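PDB 3M3M: glutathione S-transferase from Pseudomonas fluorescens, which probably catalyses the conjugation of glutathione to electrophilic compounds, and binds glutathione in a pocket between its two domains. Local coordinates for residues Lys19-Leu24 with Asn74-Gly79; Glu44-Lys49 with Gly53-Leu58; Gln97-Tyr102 with Asp140-Gln145. One frame throughout, in Å; residues are numbered along the deposited sequence.

Contact 1: Lys19-Leu24 with Asn74-Gly79; sequences KLMLNL and NFLADG
Met21, built as selenomethionine, and Leu76 run alongside one another in opposite senses where helix 13-24 packs against helix 69-77 in the thioredoxin-like N-terminal domain. Here the fit is tight: Met21 CG lies 3.6 Å from Leu76 CB and 3.8 Å from Leu76 CD1. With CG anti to the backbone N (chi1 -180°) and the chain bent at its next two torsions, Met21 turns its selenium to the next residue, where SE meets Ala77 CB more loosely at 4.1 Å. Leu76 CD1 is shared, since Leu22 CD2 also reaches it at 3.9 Å, and both leucines rest on Tyr4 of strand 4-8. The helix ends after Ala77, and at Asp78 this side of the contact becomes exposed. The partly exposed Asn23 bends back onto its own helix, its ND2 donating to Lys19 O over 2.8 Å in a nearly straight bond (172°), from the face of that carbonyl opposite to the one used by Asn23 N. Ile159 of helix 159-168 covers Met21 and Ala77 from the C-terminal domain. With no hydrogen bond between the segments, their cohesion rests on the shape and burial of apolar side chains.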
loop_
_atom_site.group_PDB
_atom_site.type_symbol
_atom_site.label_atom_id
_atom_site.label_comp_id
_atom_site.label_asym_id
_atom_site.label_seq_id
_atom_site.Cartn_x
_atom_site.Cartn_y
_atom_site.Cartn_z
ATOM N N LYS A 19 6.782 3.063 -4.896
ATOM C CA LYS A 19 7.913 2.394 -5.654
ATOM C C LYS A 19 7.291 1.564 -6.788
ATOM O O LYS A 19 7.735 1.610 -7.955
ATOM C CB LYS A 19 8.702 1.472 -4.695
ATOM C CG LYS A 19 9.852 0.743 -5.481
ATOM C CD LYS A 19 10.455 -0.388 -4.631
ATOM C CE LYS A 19 11.518 -1.164 -5.515
ATOM N NZ LYS A 19 12.199 -2.227 -4.650
ATOM N N LEU A 20 6.309 0.726 -6.425
ATOM C CA LEU A 20 5.689 -0.129 -7.472
ATOM C C LEU A 20 5.054 0.682 -8.608
ATOM O O LEU A 20 5.306 0.431 -9.806
ATOM C CB LEU A 20 4.583 -0.999 -6.795
ATOM C CG LEU A 20 3.867 -2.014 -7.732
ATOM C CD1 LEU A 20 4.913 -2.896 -8.666
ATOM C CD2 LEU A 20 3.024 -2.965 -6.802
HETATM N N MSE A 21 4.255 1.700 -8.227
HETATM C CA MSE A 21 3.618 2.540 -9.290
HETATM C C MSE A 21 4.623 3.262 -10.217
HETATM O O MSE A 21 4.453 3.214 -11.448
HETATM C CB MSE A 21 2.743 3.562 -8.605
HETATM C CG MSE A 21 1.982 4.531 -9.524
HETATM SE SE MSE A 21 0.348 3.627 -10.242
HETATM C CE MSE A 21 1.067 2.563 -11.747
ATOM N N LEU A 22 5.668 3.842 -9.631
ATOM C CA LEU A 22 6.680 4.502 -10.443
ATOM C C LEU A 22 7.335 3.522 -11.437
ATOM O O LEU A 22 7.533 3.877 -12.650
ATOM C CB LEU A 22 7.719 5.221 -9.546
ATOM C CG LEU A 22 7.134 6.449 -8.788
ATOM C CD1 LEU A 22 8.115 6.730 -7.645
ATOM C CD2 LEU A 22 7.023 7.630 -9.771
ATOM N N ASN A 23 7.695 2.339 -10.952
ATOM C CA ASN A 23 8.317 1.325 -11.860
ATOM C C ASN A 23 7.342 0.789 -12.909
ATOM O O ASN A 23 7.702 0.620 -14.066
ATOM C CB ASN A 23 8.985 0.180 -11.047
ATOM C CG ASN A 23 10.263 0.665 -10.413
ATOM O OD1 ASN A 23 11.339 0.586 -11.064
ATOM N ND2 ASN A 23 10.190 1.262 -9.238
ATOM N N LEU A 24 6.085 0.564 -12.534
ATOM C CA LEU A 24 5.120 0.013 -13.504
ATOM C C LEU A 24 4.960 1.048 -14.657
ATOM O O LEU A 24 4.820 0.630 -15.798
ATOM C CB LEU A 24 3.725 -0.155 -12.865
ATOM C CG LEU A 24 3.682 -1.389 -12.004
ATOM C CD1 LEU A 24 2.332 -1.283 -11.126
ATOM C CD2 LEU A 24 3.702 -2.748 -12.858
ATOM N N ASN A 74 -3.271 7.981 -7.191
ATOM C CA ASN A 74 -4.186 8.628 -8.186
ATOM C C ASN A 74 -3.468 9.640 -9.098
ATOM O O ASN A 74 -3.800 9.696 -10.341
ATOM C CB ASN A 74 -5.331 9.296 -7.434
ATOM C CG ASN A 74 -6.507 8.277 -7.135
ATOM O OD1 ASN A 74 -7.393 8.084 -7.960
ATOM N ND2 ASN A 74 -6.411 7.551 -6.055
ATOM N N PHE A 75 -2.599 10.478 -8.514
ATOM C CA PHE A 75 -1.880 11.492 -9.323
ATOM C C PHE A 75 -1.020 10.767 -10.396
ATOM O O PHE A 75 -1.044 11.178 -11.582
ATOM C CB PHE A 75 -0.960 12.235 -8.425
ATOM C CG PHE A 75 -0.133 13.213 -9.088
ATOM C CD1 PHE A 75 -0.721 14.395 -9.578
ATOM C CD2 PHE A 75 1.278 12.968 -9.310
ATOM C CE1 PHE A 75 0.097 15.405 -10.212
ATOM C CE2 PHE A 75 2.066 13.995 -9.949
ATOM C CZ PHE A 75 1.440 15.136 -10.448
ATOM N N LEU A 76 -0.275 9.723 -9.983
ATOM C CA LEU A 76 0.643 9.049 -10.964
ATOM C C LEU A 76 -0.107 8.303 -12.037
ATOM O O LEU A 76 0.327 8.232 -13.232
ATOM C CB LEU A 76 1.609 8.076 -10.231
ATOM C CG LEU A 76 2.562 8.802 -9.301
ATOM C CD1 LEU A 76 3.407 7.836 -8.406
ATOM C CD2 LEU A 76 3.487 9.780 -10.082
ATOM N N ALA A 77 -1.236 7.732 -11.682
ATOM C CA ALA A 77 -1.978 6.780 -12.575
ATOM C C ALA A 77 -2.954 7.499 -13.527
ATOM O O ALA A 77 -3.562 6.877 -14.420
ATOM C CB ALA A 77 -2.786 5.740 -11.755
ATOM N N ASP A 78 -3.246 8.769 -13.227
ATOM C CA ASP A 78 -4.434 9.343 -13.910
ATOM C C ASP A 78 -4.064 9.402 -15.420
ATOM O O ASP A 78 -2.932 9.772 -15.795
ATOM C CB ASP A 78 -4.717 10.719 -13.380
ATOM C CG ASP A 78 -5.746 11.450 -14.216
ATOM O OD1 ASP A 78 -5.319 12.479 -14.854
ATOM O OD2 ASP A 78 -6.872 10.870 -14.335
ATOM N N GLY A 79 -5.029 8.978 -16.240
ATOM C CA GLY A 79 -4.780 8.868 -17.701
ATOM C C GLY A 79 -4.089 7.604 -18.143
ATOM O O GLY A 79 -3.752 7.511 -19.335
#

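Contact 2: Glu44-Lys49 with Gly53-Leu58; sequences EAFLAK and GKIPVL. With GSH (glutathione), chain B.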
loop_
_atom_site.group_PDB
_atom_site.type_symbol
_atom_site.label_atom_id
_atom_site.label_comp_id
_atom_site.label_asym_id
_atom_site.label_seq_id
_atom_site.Cartn_x
_atom_site.Cartn_y
_atom_site.Cartn_z
ATOM N N GLU A 44 10.982 19.886 11.581
ATOM C CA GLU A 44 10.269 20.925 10.825
ATOM C C GLU A 44 10.467 20.846 9.355
ATOM O O GLU A 44 9.517 21.229 8.577
ATOM C CB GLU A 44 10.662 22.373 11.290
ATOM C CG GLU A 44 10.304 22.587 12.700
ATOM C CD GLU A 44 8.791 22.727 12.910
ATOM O OE1 GLU A 44 8.041 23.067 11.924
ATOM O OE2 GLU A 44 8.388 22.477 14.067
ATOM N N ALA A 45 11.664 20.380 8.944
ATOM C CA ALA A 45 11.946 20.236 7.560
ATOM C C ALA A 45 10.913 19.212 6.966
ATOM O O ALA A 45 10.322 19.441 5.928
ATOM C CB ALA A 45 13.434 19.659 7.447
ATOM N N PHE A 46 10.731 18.121 7.670
ATOM C CA PHE A 46 9.809 17.094 7.147
ATOM C C PHE A 46 8.328 17.633 7.199
ATOM O O PHE A 46 7.567 17.462 6.253
ATOM C CB PHE A 46 9.905 15.794 7.897
ATOM C CG PHE A 46 9.108 14.703 7.179
ATOM C CD1 PHE A 46 9.651 14.059 6.055
ATOM C CD2 PHE A 46 7.776 14.486 7.535
ATOM C CE1 PHE A 46 8.841 13.044 5.385
ATOM C CE2 PHE A 46 6.972 13.518 6.924
ATOM C CZ PHE A 46 7.512 12.782 5.839
ATOM N N LEU A 47 7.989 18.267 8.314
ATOM C CA LEU A 47 6.594 18.723 8.521
ATOM C C LEU A 47 6.183 19.763 7.489
ATOM O O LEU A 47 4.978 19.927 7.157
ATOM C CB LEU A 47 6.414 19.177 9.940
ATOM C CG LEU A 47 6.558 18.075 10.960
ATOM C CD1 LEU A 47 6.714 18.621 12.407
ATOM C CD2 LEU A 47 5.360 17.077 10.884
ATOM N N ALA A 48 7.157 20.538 6.963
ATOM C CA ALA A 48 6.835 21.433 5.840
ATOM C C ALA A 48 6.370 20.640 4.590
ATOM O O ALA A 48 5.688 21.214 3.739
ATOM C CB ALA A 48 8.094 22.315 5.451
ATOM N N LYS A 49 6.823 19.378 4.442
ATOM C CA LYS A 49 6.486 18.604 3.271
ATOM C C LYS A 49 5.158 17.837 3.516
ATOM O O LYS A 49 4.233 17.887 2.642
ATOM C CB LYS A 49 7.540 17.594 2.895
ATOM C CG LYS A 49 8.887 18.336 2.624
ATOM C CD LYS A 49 10.051 17.408 2.255
ATOM C CE LYS A 49 11.372 18.352 2.087
ATOM N NZ LYS A 49 11.194 19.289 0.939
ATOM N N GLY A 53 3.076 14.401 9.108
ATOM C CA GLY A 53 4.218 13.703 9.745
ATOM C C GLY A 53 4.357 12.239 9.287
ATOM O O GLY A 53 4.875 11.407 10.043
ATOM N N LYS A 54 3.890 11.943 8.074
ATOM C CA LYS A 54 3.990 10.549 7.532
ATOM C C LYS A 54 4.663 10.442 6.204
ATOM O O LYS A 54 4.602 11.368 5.377
ATOM C CB LYS A 54 2.578 9.937 7.373
ATOM C CG LYS A 54 1.922 9.730 8.872
ATOM C CD LYS A 54 0.593 9.060 8.788
ATOM C CE LYS A 54 -0.148 9.119 10.185
ATOM N NZ LYS A 54 0.594 8.838 11.426
ATOM N N ILE A 55 5.249 9.270 5.953
ATOM C CA ILE A 55 5.726 8.922 4.603
ATOM C C ILE A 55 4.644 7.944 4.041
ATOM O O ILE A 55 3.944 7.253 4.772
ATOM C CB ILE A 55 7.111 8.248 4.652
ATOM C CG1 ILE A 55 7.126 7.165 5.720
ATOM C CG2 ILE A 55 8.146 9.453 4.836
ATOM C CD1 ILE A 55 8.495 6.475 5.847
ATOM N N PRO A 56 4.502 7.903 2.712
ATOM C CA PRO A 56 5.367 8.565 1.694
ATOM C C PRO A 56 4.913 10.018 1.429
ATOM O O PRO A 56 3.745 10.429 1.722
ATOM C CB PRO A 56 5.165 7.671 0.471
ATOM C CG PRO A 56 3.666 7.277 0.629
ATOM C CD PRO A 56 3.609 6.890 2.123
ATOM N N VAL A 57 5.876 10.796 0.921
ATOM C CA VAL A 57 5.649 12.101 0.308
ATOM C C VAL A 57 6.242 12.057 -1.092
ATOM O O VAL A 57 7.326 11.488 -1.296
ATOM C CB VAL A 57 6.381 13.169 1.105
ATOM C CG1 VAL A 57 6.097 14.591 0.384
ATOM C CG2 VAL A 57 5.810 13.226 2.542
ATOM N N LEU A 58 5.543 12.640 -2.070
ATOM C CA LEU A 58 6.048 12.743 -3.457
ATOM C C LEU A 58 6.283 14.227 -3.663
ATOM O O LEU A 58 5.377 15.062 -3.504
ATOM C CB LEU A 58 5.031 12.243 -4.474
ATOM C CG LEU A 58 5.456 12.440 -5.940
ATOM C CD1 LEU A 58 6.603 11.529 -6.203
ATOM C CD2 LEU A 58 4.366 12.086 -6.946
HETATM N N1 GSH B . -2.656 7.305 5.391
HETATM C CA1 GSH B . -1.165 7.412 5.134
HETATM C C1 GSH B . -0.787 6.927 3.731
HETATM O O11 GSH B . 0.176 7.512 3.155
HETATM O O12 GSH B . -1.409 5.941 3.251
HETATM C CB1 GSH B . -0.493 6.536 6.241
HETATM C CG1 GSH B . 0.981 6.616 6.002
HETATM C CD1 GSH B . 1.759 6.088 7.227
HETATM O OE1 GSH B . 1.088 5.596 8.342
HETATM N N2 GSH B . 3.125 6.094 7.240
HETATM C CA2 GSH B . 3.851 5.577 8.399
HETATM C C2 GSH B . 4.517 6.725 9.021
HETATM O O2 GSH B . 5.040 7.646 8.219
HETATM C CB2 GSH B . 4.888 4.562 7.851
HETATM S SG2 GSH B . 4.026 3.092 7.045
HETATM N N3 GSH B . 4.569 6.838 10.339
HETATM C CA3 GSH B . 5.330 7.968 10.899
HETATM C C3 GSH B . 4.663 8.592 12.112
HETATM O O31 GSH B . 5.341 9.292 12.925
HETATM O O32 GSH B . 3.440 8.443 12.271
#
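The two backbones come closest at Leu47 and Gly53, whose CA atoms are 5.7 Å apart, and stand 7.2 Å apart between Lys49 CA and Val57 CA as the second segment enters strand 57-60. This is the cis-proline loop of the thioredoxin fold, with a cis peptide bond before Pro56, and it carries part of the glutathione pocket. Phe46 makes the largest contribution, its ring reaching from helix 44-47 into the bend of the loop. There CZ meets Ile55 CG2 at 3.5 Å, the Ile55 side chain lying roughly perpendicular to that of Phe46, and also touches Val57 CG2. Leu47 starts away from the loop, yet its CD2 returns to pack on Gly53 CA. Lys49 adds its CB to Val57 CG1, while its NZ turns off to a salt bridge with Glu59.

Ile55 works on two fronts. CG1 takes the cramped place between backbone N and carbonyl carbon (chi1 47°), lying beside glutathione while CG2 serves Phe46. Its backbone grips the cysteinyl part of the ligand twice: Ile55 N donates to GSH O2 (2.8 Å, 161°), and GSH N2 donates to Ile55 O (2.8 Å, 159°). Lys54 NZ donates a hydrogen bond to GSH O32 of the glycyl carboxylate, 3.0 Å away. Lys54 O, which accepts from Asn50 ND2, lies in the plane of the Phe46 ring at its edge, 3.3 Å from Phe46 CZ.

Contact 3: Gln97-Tyr102 with Asp140-Gln145; sequences QFFEQY and DVMEKQ. With GSH (glutathione), chain B.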
loop_
_atom_site.group_PDB
_atom_site.type_symbol
_atom_site.label_atom_id
_atom_site.label_comp_id
_atom_site.label_asym_id
_atom_site.label_seq_id
_atom_site.Cartn_x
_atom_site.Cartn_y
_atom_site.Cartn_z
ATOM N N GLN A 97 -9.707 1.619 -2.371
ATOM C CA GLN A 97 -8.658 2.399 -1.680
ATOM C C GLN A 97 -9.113 2.971 -0.305
ATOM O O GLN A 97 -8.282 2.942 0.610
ATOM C CB GLN A 97 -8.144 3.508 -2.561
ATOM C CG GLN A 97 -7.393 2.980 -3.875
ATOM C CD GLN A 97 -6.756 4.111 -4.574
ATOM O OE1 GLN A 97 -7.418 5.127 -4.836
ATOM N NE2 GLN A 97 -5.451 3.975 -4.862
ATOM N N PHE A 98 -10.324 3.526 -0.162
ATOM C CA PHE A 98 -10.748 3.996 1.156
ATOM C C PHE A 98 -10.913 2.786 2.054
ATOM O O PHE A 98 -10.597 2.858 3.243
ATOM C CB PHE A 98 -12.037 4.821 0.965
ATOM C CG PHE A 98 -11.759 6.154 0.351
ATOM C CD1 PHE A 98 -11.002 7.067 1.076
ATOM C CD2 PHE A 98 -12.249 6.508 -0.919
ATOM C CE1 PHE A 98 -10.702 8.337 0.531
ATOM C CE2 PHE A 98 -11.979 7.725 -1.486
ATOM C CZ PHE A 98 -11.182 8.658 -0.752
ATOM N N PHE A 99 -11.488 1.687 1.520
ATOM C CA PHE A 99 -11.583 0.458 2.304
ATOM C C PHE A 99 -10.209 0.023 2.794
ATOM O O PHE A 99 -10.028 -0.380 3.944
ATOM C CB PHE A 99 -12.168 -0.669 1.395
ATOM C CG PHE A 99 -11.907 -2.112 1.881
ATOM C CD1 PHE A 99 -12.790 -2.785 2.740
ATOM C CD2 PHE A 99 -10.738 -2.820 1.369
ATOM C CE1 PHE A 99 -12.503 -4.158 3.168
ATOM C CE2 PHE A 99 -10.524 -4.161 1.737
ATOM C CZ PHE A 99 -11.361 -4.809 2.599
ATOM N N GLU A 100 -9.204 0.182 1.924
ATOM C CA GLU A 100 -7.835 -0.234 2.374
ATOM C C GLU A 100 -7.298 0.632 3.558
ATOM O O GLU A 100 -6.741 0.056 4.582
ATOM C CB GLU A 100 -6.832 -0.136 1.207
ATOM C CG GLU A 100 -5.400 -0.545 1.624
ATOM C CD GLU A 100 -4.471 0.660 1.932
ATOM O OE1 GLU A 100 -4.745 1.780 1.487
ATOM O OE2 GLU A 100 -3.399 0.445 2.503
ATOM N N GLN A 101 -7.572 1.946 3.515
ATOM C CA GLN A 101 -7.098 2.839 4.560
ATOM C C GLN A 101 -7.943 2.657 5.891
ATOM O O GLN A 101 -7.376 2.836 6.981
ATOM C CB GLN A 101 -7.190 4.305 4.050
ATOM C CG GLN A 101 -6.073 4.602 3.032
ATOM C CD GLN A 101 -4.679 4.641 3.705
ATOM O OE1 GLN A 101 -3.713 3.851 3.327
ATOM N NE2 GLN A 101 -4.522 5.515 4.664
ATOM N N TYR A 102 -9.225 2.236 5.782
ATOM C CA TYR A 102 -10.112 2.267 6.971
ATOM C C TYR A 102 -10.222 0.860 7.610
ATOM O O TYR A 102 -10.171 0.686 8.840
ATOM C CB TYR A 102 -11.520 2.784 6.571
ATOM C CG TYR A 102 -12.293 3.086 7.836
ATOM C CD1 TYR A 102 -12.117 4.320 8.450
ATOM C CD2 TYR A 102 -13.116 2.116 8.443
ATOM C CE1 TYR A 102 -12.741 4.650 9.672
ATOM C CE2 TYR A 102 -13.771 2.451 9.666
ATOM C CZ TYR A 102 -13.570 3.730 10.233
ATOM O OH TYR A 102 -14.165 4.043 11.468
ATOM N N ASP A 140 -11.421 -11.424 4.231
ATOM C CA ASP A 140 -12.600 -12.131 3.787
ATOM C C ASP A 140 -13.370 -11.372 2.738
ATOM O O ASP A 140 -13.831 -11.939 1.733
ATOM C CB ASP A 140 -13.574 -12.407 4.962
ATOM C CG ASP A 140 -13.074 -13.436 5.949
ATOM O OD1 ASP A 140 -12.092 -14.211 5.664
ATOM O OD2 ASP A 140 -13.613 -13.398 7.091
ATOM N N VAL A 141 -13.493 -10.050 2.901
ATOM C CA VAL A 141 -14.108 -9.229 1.825
ATOM C C VAL A 141 -13.394 -9.349 0.458
ATOM O O VAL A 141 -14.036 -9.500 -0.607
ATOM C CB VAL A 141 -14.156 -7.733 2.266
ATOM C CG1 VAL A 141 -14.679 -6.857 1.101
ATOM C CG2 VAL A 141 -15.065 -7.586 3.557
HETATM N N MSE A 142 -12.042 -9.253 0.517
HETATM C CA MSE A 142 -11.249 -9.338 -0.696
HETATM C C MSE A 142 -11.431 -10.755 -1.328
HETATM O O MSE A 142 -11.476 -10.839 -2.547
HETATM C CB MSE A 142 -9.731 -9.121 -0.330
HETATM C CG MSE A 142 -9.517 -7.638 -0.000
HETATM SE SE MSE A 142 -7.615 -7.550 0.655
HETATM C CE MSE A 142 -6.743 -8.115 -1.108
ATOM N N GLU A 143 -11.387 -11.792 -0.488
ATOM C CA GLU A 143 -11.535 -13.218 -0.965
ATOM C C GLU A 143 -12.842 -13.380 -1.705
ATOM O O GLU A 143 -12.891 -13.988 -2.785
ATOM C CB GLU A 143 -11.410 -14.195 0.203
ATOM C CG GLU A 143 -11.423 -15.753 -0.218
ATOM C CD GLU A 143 -10.146 -16.169 -0.917
ATOM O OE1 GLU A 143 -9.163 -15.336 -0.939
ATOM O OE2 GLU A 143 -10.142 -17.336 -1.387
ATOM N N LYS A 144 -13.953 -12.856 -1.147
ATOM C CA LYS A 144 -15.190 -12.956 -1.934
ATOM C C LYS A 144 -15.122 -12.247 -3.268
ATOM O O LYS A 144 -15.599 -12.744 -4.296
ATOM C CB LYS A 144 -16.323 -12.388 -1.058
ATOM C CG LYS A 144 -16.671 -13.420 0.028
ATOM C CD LYS A 144 -17.792 -12.817 0.975
ATOM C CE LYS A 144 -18.225 -13.747 2.162
ATOM N NZ LYS A 144 -17.111 -13.799 3.259
ATOM N N GLN A 145 -14.556 -11.027 -3.330
ATOM C CA GLN A 145 -14.507 -10.372 -4.568
ATOM C C GLN A 145 -13.605 -11.106 -5.589
ATOM O O GLN A 145 -13.970 -11.193 -6.737
ATOM C CB GLN A 145 -13.995 -8.862 -4.414
ATOM C CG GLN A 145 -13.861 -8.076 -5.741
ATOM C CD GLN A 145 -15.253 -7.805 -6.397
ATOM O OE1 GLN A 145 -16.167 -7.378 -5.710
ATOM N NE2 GLN A 145 -15.434 -8.196 -7.641
HETATM N N1 GSH B . -2.656 7.305 5.391
HETATM C CA1 GSH B . -1.165 7.412 5.134
HETATM C C1 GSH B . -0.787 6.927 3.731
HETATM O O11 GSH B . 0.176 7.512 3.155
HETATM O O12 GSH B . -1.409 5.941 3.251
HETATM C CB1 GSH B . -0.493 6.536 6.241
HETATM C CG1 GSH B . 0.981 6.616 6.002
HETATM C CD1 GSH B . 1.759 6.088 7.227
HETATM O OE1 GSH B . 1.088 5.596 8.342
HETATM N N2 GSH B . 3.125 6.094 7.240
HETATM C CA2 GSH B . 3.851 5.577 8.399
HETATM C C2 GSH B . 4.517 6.725 9.021
HETATM O O2 GSH B . 5.040 7.646 8.219
HETATM C CB2 GSH B . 4.888 4.562 7.851
HETATM S SG2 GSH B . 4.026 3.092 7.045
HETATM N N3 GSH B . 4.569 6.838 10.339
HETATM C CA3 GSH B . 5.330 7.968 10.899
HETATM C C3 GSH B . 4.663 8.592 12.112
HETATM O O31 GSH B . 5.341 9.292 12.925
HETATM O O32 GSH B . 3.440 8.443 12.271
#
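Phe99 reaches from helix 87-117 to Val141 and Met142 of helix 125-146, a side-chain bridge within the all-helical C-terminal domain of the glutathione transferase fold. The backbones are well separated, with 10.0 Å between Phe99 CA and Val141 CA, and the phenyl ring spans the interval. Phe99 CB points toward the other helix, and a chi1 of 160° swings CG to the far side of CB from the backbone N, carrying the ring outward; the first touches across the contact come at the epsilon carbons. CE1 lies 4.0 Å from Val141 CG1. The other epsilon carbon, CE2, meets Met142 CG, also at 4.0 Å. At the tip, CZ sits 4.1 Å from Val141 CB. All are moderate van der Waals distances, and no hydrogen bond joins the segments. Trp96 meets the Phe99 ring edge-to-face, and Leu164 of helix 159-168 packs on it too.

Glu100 forms a salt bridge with Lys17 and a hydrogen bond with Asn70 ND2, tying this helix to the N-terminal domain. Gln101 lines the glutathione pocket; its chain, bent at chi2, brings the carboxamide beside the gamma-glutamyl end of the ligand, although which way round the amide lies is doubtful. With the carboxamide gone, as in an alanine here, the ligand's amino and carboxylate groups would probably lose this polar neighbour and that end would be less firmly placed. Whichever way the amide is turned, Gln101 CD lies 3.5 Å from GSH O12 and 3.7 Å from GSH N1.

From the N terminus the chain forms strand 4-8 and helix 13-24, then passes strand 29-33 to reach 44-49. Contact 2 closes first, a short loop back to 53-58, and lies wholly within the long excursion that contact 1 closes when helix 69-77 returns to helix 13-24. The two meet where Leu58 CD2 packs 4.0 Å from Leu76 CD2, all within the N-terminal domain. Contact 3 follows in series, joining helices 87-117 and 125-146 of the C-terminal domain. A probable hydrogen bond, Asn74 ND2 to Gln97 OE1, links contacts 1 and 3 across the domains, whereas contacts 2 and 3 do not touch but both border glutathione.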